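Local coordinates for AT-less polyketide synthase (Streptomyces platensis subsp. rosaceus, PDB 4TKT), which probably catalyses decarboxylative Claisen condensation as a ketosynthase domain of the AT-less type I polyketide synthase that assembles isomigrastatin, at residues A[46-49]-A[50-54]; A[372-375]-A[376-379]; A[525-529]-A[530-534]. All coordinates share one frame; numbering follows the deposited sequence.

Contact 1. Residues A[46-49]-A[50-54]; sequences WDHS and RYYDA
Tyr51 brings the edge of its ring toward the face of the Trp46 indole in an offset edge-to-face pair, formed where a short 3-10 turn interrupts the surface loop between strands 39-40 and 66-67 of the ketosynthase. The planes stand at 81°, with the phenol ring and the five-membered indole ring 5.6 Å apart between centroids. CD1 of Trp46 makes the nearest approach, 3.9 Å from CE2 of Tyr51. Large flat side chains suit this half-open site, since each can shield part of the other while Trp46 also packs on Ile41 and Pro219.

Backbone hydrogen bonds wind the turn. Arg50 N reaches Asp47 O, closing one three-residue step, and His48 O is gripped twice: by Tyr51 N at 2.9 Å, from above the carbonyl plane, and by Tyr52 N at 2.8 Å, nearly on the extension of the C=O bond.

Histidine fits between the aromatics because its two ring nitrogens can do different work. Having CG anti to the backbone N (chi1 -163°) brings the imidazole back toward the chain that follows, CD2 of His48 lying 3.8 Å from CB of Tyr52. NE2 bonds to Ser64 O, and with the ND1 bond probably fixes the ring's rotation. ND1 of His48 accepts from NE1 of Trp46 over 3.0 Å, an almost straight bond that lies in the indole plane.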
loop_
_atom_site.group_PDB
_atom_site.type_symbol
_atom_site.label_atom_id
_atom_site.label_comp_id
_atom_site.label_asym_id
_atom_site.label_seq_id
_atom_site.Cartn_x
_atom_site.Cartn_y
_atom_site.Cartn_z
ATOM N N TRP A 46 4.160 11.951 -22.355
ATOM C CA TRP A 46 3.838 12.995 -23.325
ATOM C C TRP A 46 5.094 13.776 -23.696
ATOM O O TRP A 46 6.131 13.642 -23.045
ATOM C CB TRP A 46 2.765 13.944 -22.774
ATOM C CG TRP A 46 3.176 14.686 -21.532
ATOM C CD1 TRP A 46 3.940 15.816 -21.465
ATOM C CD2 TRP A 46 2.832 14.355 -20.180
ATOM N NE1 TRP A 46 4.100 16.203 -20.156
ATOM C CE2 TRP A 46 3.429 15.325 -19.347
ATOM C CE3 TRP A 46 2.081 13.333 -19.591
ATOM C CZ2 TRP A 46 3.298 15.302 -17.959
ATOM C CZ3 TRP A 46 1.952 13.309 -18.212
ATOM C CH2 TRP A 46 2.558 14.288 -17.412
ATOM N N ASP A 47 5.004 14.588 -24.743
ATOM C CA ASP A 47 6.118 15.450 -25.119
ATOM C C ASP A 47 6.104 16.711 -24.264
ATOM O O ASP A 47 5.367 17.656 -24.546
ATOM C CB ASP A 47 6.056 15.812 -26.598
ATOM C CG ASP A 47 7.263 16.605 -27.051
ATOM O OD1 ASP A 47 8.312 16.527 -26.377
ATOM O OD2 ASP A 47 7.166 17.303 -28.082
ATOM N N HIS A 48 6.928 16.721 -23.222
ATOM C CA HIS A 48 6.898 17.794 -22.238
ATOM C C HIS A 48 7.542 19.079 -22.754
ATOM O O HIS A 48 7.378 20.144 -22.157
ATOM C CB HIS A 48 7.586 17.347 -20.949
ATOM C CG HIS A 48 7.260 18.203 -19.766
ATOM N ND1 HIS A 48 5.975 18.357 -19.291
ATOM C CD2 HIS A 48 8.050 18.955 -18.964
ATOM C CE1 HIS A 48 5.988 19.166 -18.247
ATOM N NE2 HIS A 48 7.235 19.541 -18.027
ATOM N N SER A 49 8.264 18.982 -23.865
ATOM C CA SER A 49 8.902 20.155 -24.455
ATOM C C SER A 49 7.854 21.119 -24.995
ATOM O O SER A 49 8.133 22.298 -25.207
ATOM C CB SER A 49 9.865 19.752 -25.574
ATOM O OG SER A 49 9.174 19.551 -26.794
ATOM N N ARG A 50 6.647 20.610 -25.217
ATOM C CA ARG A 50 5.540 21.448 -25.655
ATOM C C ARG A 50 5.068 22.352 -24.519
ATOM O O ARG A 50 4.496 23.416 -24.758
ATOM C CB ARG A 50 4.376 20.591 -26.162
ATOM C CG ARG A 50 3.188 21.407 -26.653
ATOM C CD ARG A 50 1.971 20.547 -26.942
ATOM N NE ARG A 50 0.769 21.366 -27.087
ATOM C CZ ARG A 50 -0.437 20.885 -27.377
ATOM N NH1 ARG A 50 -0.608 19.584 -27.563
ATOM N NH2 ARG A 50 -1.470 21.710 -27.486
ATOM N N TYR A 51 5.324 21.933 -23.283
ATOM C CA TYR A 51 4.787 22.638 -22.126
ATOM C C TYR A 51 5.847 23.274 -21.230
ATOM O O TYR A 51 5.542 24.191 -20.472
ATOM C CB TYR A 51 3.937 21.689 -21.284
ATOM C CG TYR A 51 2.915 20.921 -22.079
ATOM C CD1 TYR A 51 1.738 21.524 -22.499
ATOM C CD2 TYR A 51 3.121 19.588 -22.404
ATOM C CE1 TYR A 51 0.797 20.822 -23.227
ATOM C CE2 TYR A 51 2.188 18.879 -23.130
ATOM C CZ TYR A 51 1.027 19.501 -23.540
ATOM O OH TYR A 51 0.094 18.797 -24.265
ATOM N N TYR A 52 7.082 22.794 -21.298
ATOM C CA TYR A 52 8.094 23.271 -20.362
ATOM C C TYR A 52 8.583 24.681 -20.682
ATOM O O TYR A 52 8.818 25.026 -21.839
ATOM C CB TYR A 52 9.291 22.320 -20.312
ATOM C CG TYR A 52 10.359 22.778 -19.344
ATOM C CD1 TYR A 52 10.201 22.609 -17.974
ATOM C CD2 TYR A 52 11.517 23.396 -19.798
ATOM C CE1 TYR A 52 11.172 23.036 -17.083
ATOM C CE2 TYR A 52 12.492 23.825 -18.915
ATOM C CZ TYR A 52 12.315 23.643 -17.562
ATOM O OH TYR A 52 13.287 24.070 -16.687
ATOM N N ASP A 53 8.727 25.481 -19.631
ATOM C CA ASP A 53 9.319 26.811 -19.710
ATOM C C ASP A 53 9.769 27.201 -18.307
ATOM O O ASP A 53 8.956 27.254 -17.385
ATOM C CB ASP A 53 8.324 27.829 -20.272
ATOM C CG ASP A 53 8.981 29.150 -20.652
ATOM O OD1 ASP A 53 9.853 29.635 -19.899
ATOM O OD2 ASP A 53 8.624 29.705 -21.712
ATOM N N ALA A 54 11.060 27.475 -18.149
ATOM C CA ALA A 54 11.637 27.722 -16.828
ATOM C C ALA A 54 11.077 28.979 -16.159
ATOM O O ALA A 54 11.136 29.114 -14.938
ATOM C CB ALA A 54 13.148 27.816 -16.929
#

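Contact 2. Residues A[372-375]-A[376-379]; sequences AKLL and LQMR
Leu375 and Met378 meet obliquely on helix 366-380, an alpha-helix of the thiolase-type ketosynthase fold that is largely buried along this length. Their touch is purely apolar: CD2 of Leu375 lies 3.6 Å from CE of Met378, which is present as selenomethionine. The long chain of Met378 runs out nearly straight and then bends at its last torsion (chi3 -44°), which turns the terminal methyl back toward the leucine. A flexible, unbranched residue suits this place, because the same side chain must also fit against Trp412 and Asp440. Leu375 spreads its branches against Ile11 and Met14 of strand 9-17, while Leu376, one position on, meets Phe27 and Trp28 of helix 24-32; the leucines thus supply greasy surface on successive sides of the helix.

The backbone bonds are the regular i to i+4 ladder. Leu376 N to Ala372 O and Arg379 N to Leu375 O each measure 2.9 Å; Gln377 N to Lys373 O and Met378 N to Leu374 O are a little longer.

Polar side chains serve the flank beside strand 317-319. Lys373 runs fully extended to place NZ in a salt bridge with Glu319, and its CE passes 3.9 Å from OE1 of Gln377. That OE1 accepts from the backbone N of Val384, so the amide joins the helix to the chain that follows it. Were the glutamine replaced by an alanine, the N-H of Val384 would probably lose this acceptor and a gap would be likely beside Lys373 and Leu374. The aliphatic part of Gln377 lies close along the helix, with its CG 3.2 Å from Lys373 O. The side chains of Gln377 and Leu374 cross at about a right angle, with NE2 of Gln377 4.0 Å from CD1 of Leu374.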
loop_
_atom_site.group_PDB
_atom_site.type_symbol
_atom_site.label_atom_id
_atom_site.label_comp_id
_atom_site.label_asym_id
_atom_site.label_seq_id
_atom_site.Cartn_x
_atom_site.Cartn_y
_atom_site.Cartn_z
ATOM N N ALA A 372 3.155 3.426 5.093
ATOM C CA ALA A 372 4.109 2.376 4.761
ATOM C C ALA A 372 5.471 2.652 5.384
ATOM O O ALA A 372 6.058 1.777 6.019
ATOM C CB ALA A 372 4.234 2.236 3.254
ATOM N N LYS A 373 5.966 3.873 5.205
ATOM C CA LYS A 373 7.255 4.266 5.761
ATOM C C LYS A 373 7.271 4.115 7.277
ATOM O O LYS A 373 8.254 3.653 7.854
ATOM C CB LYS A 373 7.594 5.708 5.381
ATOM C CG LYS A 373 8.876 6.220 6.022
ATOM C CD LYS A 373 9.143 7.668 5.663
ATOM C CE LYS A 373 10.231 8.259 6.548
ATOM N NZ LYS A 373 10.415 9.719 6.319
ATOM N N LEU A 374 6.171 4.502 7.914
ATOM C CA LEU A 374 6.075 4.450 9.366
ATOM C C LEU A 374 6.063 3.010 9.867
ATOM O O LEU A 374 6.795 2.669 10.792
ATOM C CB LEU A 374 4.828 5.194 9.846
ATOM C CG LEU A 374 4.671 5.378 11.357
ATOM C CD1 LEU A 374 5.978 5.829 11.992
ATOM C CD2 LEU A 374 3.573 6.388 11.643
ATOM N N LEU A 375 5.238 2.169 9.250
ATOM C CA LEU A 375 5.144 0.766 9.642
ATOM C C LEU A 375 6.449 0.015 9.384
ATOM O O LEU A 375 6.844 -0.844 10.174
ATOM C CB LEU A 375 3.994 0.080 8.902
ATOM C CG LEU A 375 2.575 0.513 9.279
ATOM C CD1 LEU A 375 1.559 -0.173 8.383
ATOM C CD2 LEU A 375 2.289 0.205 10.735
ATOM N N LEU A 376 7.111 0.343 8.279
ATOM C CA LEU A 376 8.375 -0.295 7.929
ATOM C C LEU A 376 9.484 0.090 8.902
ATOM O O LEU A 376 10.347 -0.726 9.221
ATOM C CB LEU A 376 8.784 0.067 6.501
ATOM C CG LEU A 376 8.062 -0.685 5.384
ATOM C CD1 LEU A 376 8.394 -0.085 4.027
ATOM C CD2 LEU A 376 8.427 -2.160 5.425
ATOM N N GLN A 377 9.461 1.335 9.368
ATOM C CA GLN A 377 10.439 1.791 10.348
ATOM C C GLN A 377 10.294 1.019 11.650
ATOM O O GLN A 377 11.286 0.675 12.290
ATOM C CB GLN A 377 10.294 3.291 10.607
ATOM C CG GLN A 377 10.936 4.169 9.548
ATOM C CD GLN A 377 10.733 5.643 9.822
ATOM O OE1 GLN A 377 11.663 6.442 9.712
ATOM N NE2 GLN A 377 9.509 6.015 10.180
HETATM N N MSE A 378 9.053 0.742 12.036
HETATM C CA MSE A 378 8.790 -0.007 13.258
HETATM C C MSE A 378 9.128 -1.484 13.086
HETATM O O MSE A 378 9.623 -2.125 14.013
HETATM C CB MSE A 378 7.329 0.149 13.682
HETATM C CG MSE A 378 6.873 1.590 13.816
HETATM SE SE MSE A 378 5.146 1.765 14.705
HETATM C CE MSE A 378 4.194 0.338 13.782
ATOM N N ARG A 379 8.858 -2.018 11.899
ATOM C CA ARG A 379 9.112 -3.427 11.613
ATOM C C ARG A 379 10.595 -3.759 11.730
ATOM O O ARG A 379 10.964 -4.811 12.251
ATOM C CB ARG A 379 8.599 -3.794 10.217
ATOM C CG ARG A 379 8.954 -5.210 9.768
ATOM C CD ARG A 379 8.406 -5.505 8.377
ATOM N NE ARG A 379 8.863 -6.792 7.854
ATOM C CZ ARG A 379 8.228 -7.945 8.042
ATOM N NH1 ARG A 379 7.108 -7.982 8.751
ATOM N NH2 ARG A 379 8.715 -9.065 7.524
#

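Contact 3. Residues A[525-529]-A[530-534]; sequences LDACA and LGSGL
Ala527 packs against the chain that turns off the end of helix 518-530, and its small side chain lets that chain fold back closely. The methyl CB of Ala527 lies 3.4 Å from Gly533 O and 3.8 Å from CD2 of Leu534. CG of Leu534, anti to its own carbonyl carbon (chi1 -64°), carries CD2 back to the helix, 4.1 Å from CB of Cys528. This is the tight, mostly apolar side: Cys528 and Leu534 both reach Phe511 of strand 509-515 and Phe540 of strand 538-541, and cysteine is slim enough to fit against Ala476 of helix 469-482 as well.

The solvent side is looser. Leu530, exposed at the last turn, lays its CD1 3.6 Å from OD1 of Asp526, the two side chains crossing at a slant, with the CD1 methyl of Leu530 against the carboxylate of Asp526. The charge of Asp526 is met elsewhere, by a salt bridge from OD1 to Arg480, which probably keeps the carboxylate turned toward helix 469-482. Ser532, also exposed, adds a weak hydroxyl bond from OG to the carbonyl of Ala527.

Between these sides the backbone closes the helix. Leu530 N makes the regular bond to Asp526 O at 2.9 Å, but Ser532 N bonds across 2.8 Å to Ala527 O, five residues back. Gly531 N gives a weaker bond of 3.3 Å to Cys528 O, which also accepts from Arg473. Gly531 takes a positive phi of 67°, comfortable for a residue without a side chain, and is the C-prime residue of the Schellman motif that ends this helix.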
loop_
_atom_site.group_PDB
_atom_site.type_symbol
_atom_site.label_atom_id
_atom_site.label_comp_id
_atom_site.label_asym_id
_atom_site.label_seq_id
_atom_site.Cartn_x
_atom_site.Cartn_y
_atom_site.Cartn_z
ATOM N N LEU A 525 11.296 -25.944 -6.924
ATOM C CA LEU A 525 10.811 -24.691 -7.496
ATOM C C LEU A 525 11.623 -24.292 -8.720
ATOM O O LEU A 525 11.069 -23.842 -9.722
ATOM C CB LEU A 525 10.852 -23.575 -6.453
ATOM C CG LEU A 525 9.850 -23.734 -5.310
ATOM C CD1 LEU A 525 10.100 -22.709 -4.214
ATOM C CD2 LEU A 525 8.427 -23.632 -5.839
ATOM N N ASP A 526 12.938 -24.464 -8.633
ATOM C CA ASP A 526 13.822 -24.147 -9.745
ATOM C C ASP A 526 13.524 -25.045 -10.941
ATOM O O ASP A 526 13.526 -24.592 -12.086
ATOM C CB ASP A 526 15.287 -24.292 -9.328
ATOM C CG ASP A 526 16.238 -23.631 -10.308
ATOM O OD1 ASP A 526 15.877 -22.575 -10.869
ATOM O OD2 ASP A 526 17.349 -24.163 -10.515
ATOM N N ALA A 527 13.262 -26.319 -10.665
ATOM C CA ALA A 527 12.957 -27.285 -11.713
ATOM C C ALA A 527 11.667 -26.913 -12.434
ATOM O O ALA A 527 11.603 -26.932 -13.663
ATOM C CB ALA A 527 12.855 -28.683 -11.132
ATOM N N CYS A 528 10.642 -26.575 -11.660
ATOM C CA CYS A 528 9.365 -26.155 -12.221
ATOM C C CYS A 528 9.496 -24.847 -12.995
ATOM O O CYS A 528 8.895 -24.682 -14.056
ATOM C CB CYS A 528 8.322 -26.002 -11.117
ATOM S SG CYS A 528 6.748 -25.333 -11.689
ATOM N N ALA A 529 10.282 -23.920 -12.459
ATOM C CA ALA A 529 10.491 -22.628 -13.101
ATOM C C ALA A 529 11.213 -22.781 -14.438
ATOM O O ALA A 529 10.840 -22.152 -15.426
ATOM C CB ALA A 529 11.271 -21.699 -12.182
ATOM N N LEU A 530 12.241 -23.623 -14.463
ATOM C CA LEU A 530 13.038 -23.827 -15.670
ATOM C C LEU A 530 12.429 -24.881 -16.589
ATOM O O LEU A 530 12.956 -25.152 -17.668
ATOM C CB LEU A 530 14.468 -24.226 -15.302
ATOM C CG LEU A 530 15.304 -23.162 -14.590
ATOM C CD1 LEU A 530 16.677 -23.706 -14.238
ATOM C CD2 LEU A 530 15.425 -21.920 -15.451
ATOM N N GLY A 531 11.323 -25.476 -16.156
ATOM C CA GLY A 531 10.645 -26.488 -16.946
ATOM C C GLY A 531 11.442 -27.769 -17.096
ATOM O O GLY A 531 11.248 -28.517 -18.054
ATOM N N SER A 532 12.344 -28.025 -16.151
ATOM C CA SER A 532 13.135 -29.251 -16.178
ATOM C C SER A 532 12.445 -30.355 -15.381
ATOM O O SER A 532 11.330 -30.176 -14.891
ATOM C CB SER A 532 14.543 -29.006 -15.632
ATOM O OG SER A 532 14.520 -28.735 -14.243
ATOM N N GLY A 533 13.118 -31.494 -15.256
ATOM C CA GLY A 533 12.553 -32.652 -14.587
ATOM C C GLY A 533 12.230 -32.418 -13.126
ATOM O O GLY A 533 13.035 -31.857 -12.380
ATOM N N LEU A 534 11.043 -32.855 -12.716
ATOM C CA LEU A 534 10.600 -32.696 -11.336
ATOM C C LEU A 534 10.967 -33.908 -10.487
ATOM O O LEU A 534 10.961 -35.037 -10.975
ATOM C CB LEU A 534 9.090 -32.462 -11.288
ATOM C CG LEU A 534 8.593 -31.171 -11.939
ATOM C CD1 LEU A 534 7.089 -31.036 -11.766
ATOM C CD2 LEU A 534 9.317 -29.963 -11.360
#

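How the contacts relate
From the N terminus the three contacts follow in series, neither nesting nor crossing, and each joins adjacent segments. Contact 1 closes a small turn in the surface loop between strands 39-40 and 66-67. Contact 2 closes no loop; it is a length of helix 366-380, packed near the middle of the chain against strand 9-17 and helix 24-32, so it ties late sequence to early sequence within the ketosynthase. Contact 3 turns the chain from helix 518-530 toward strand 538-541 in the RhiE-like linker region. None touches another: nearest atoms of contacts 2 and 3 are about 18 Å apart, those of contacts 1 and 3 about 35 Å.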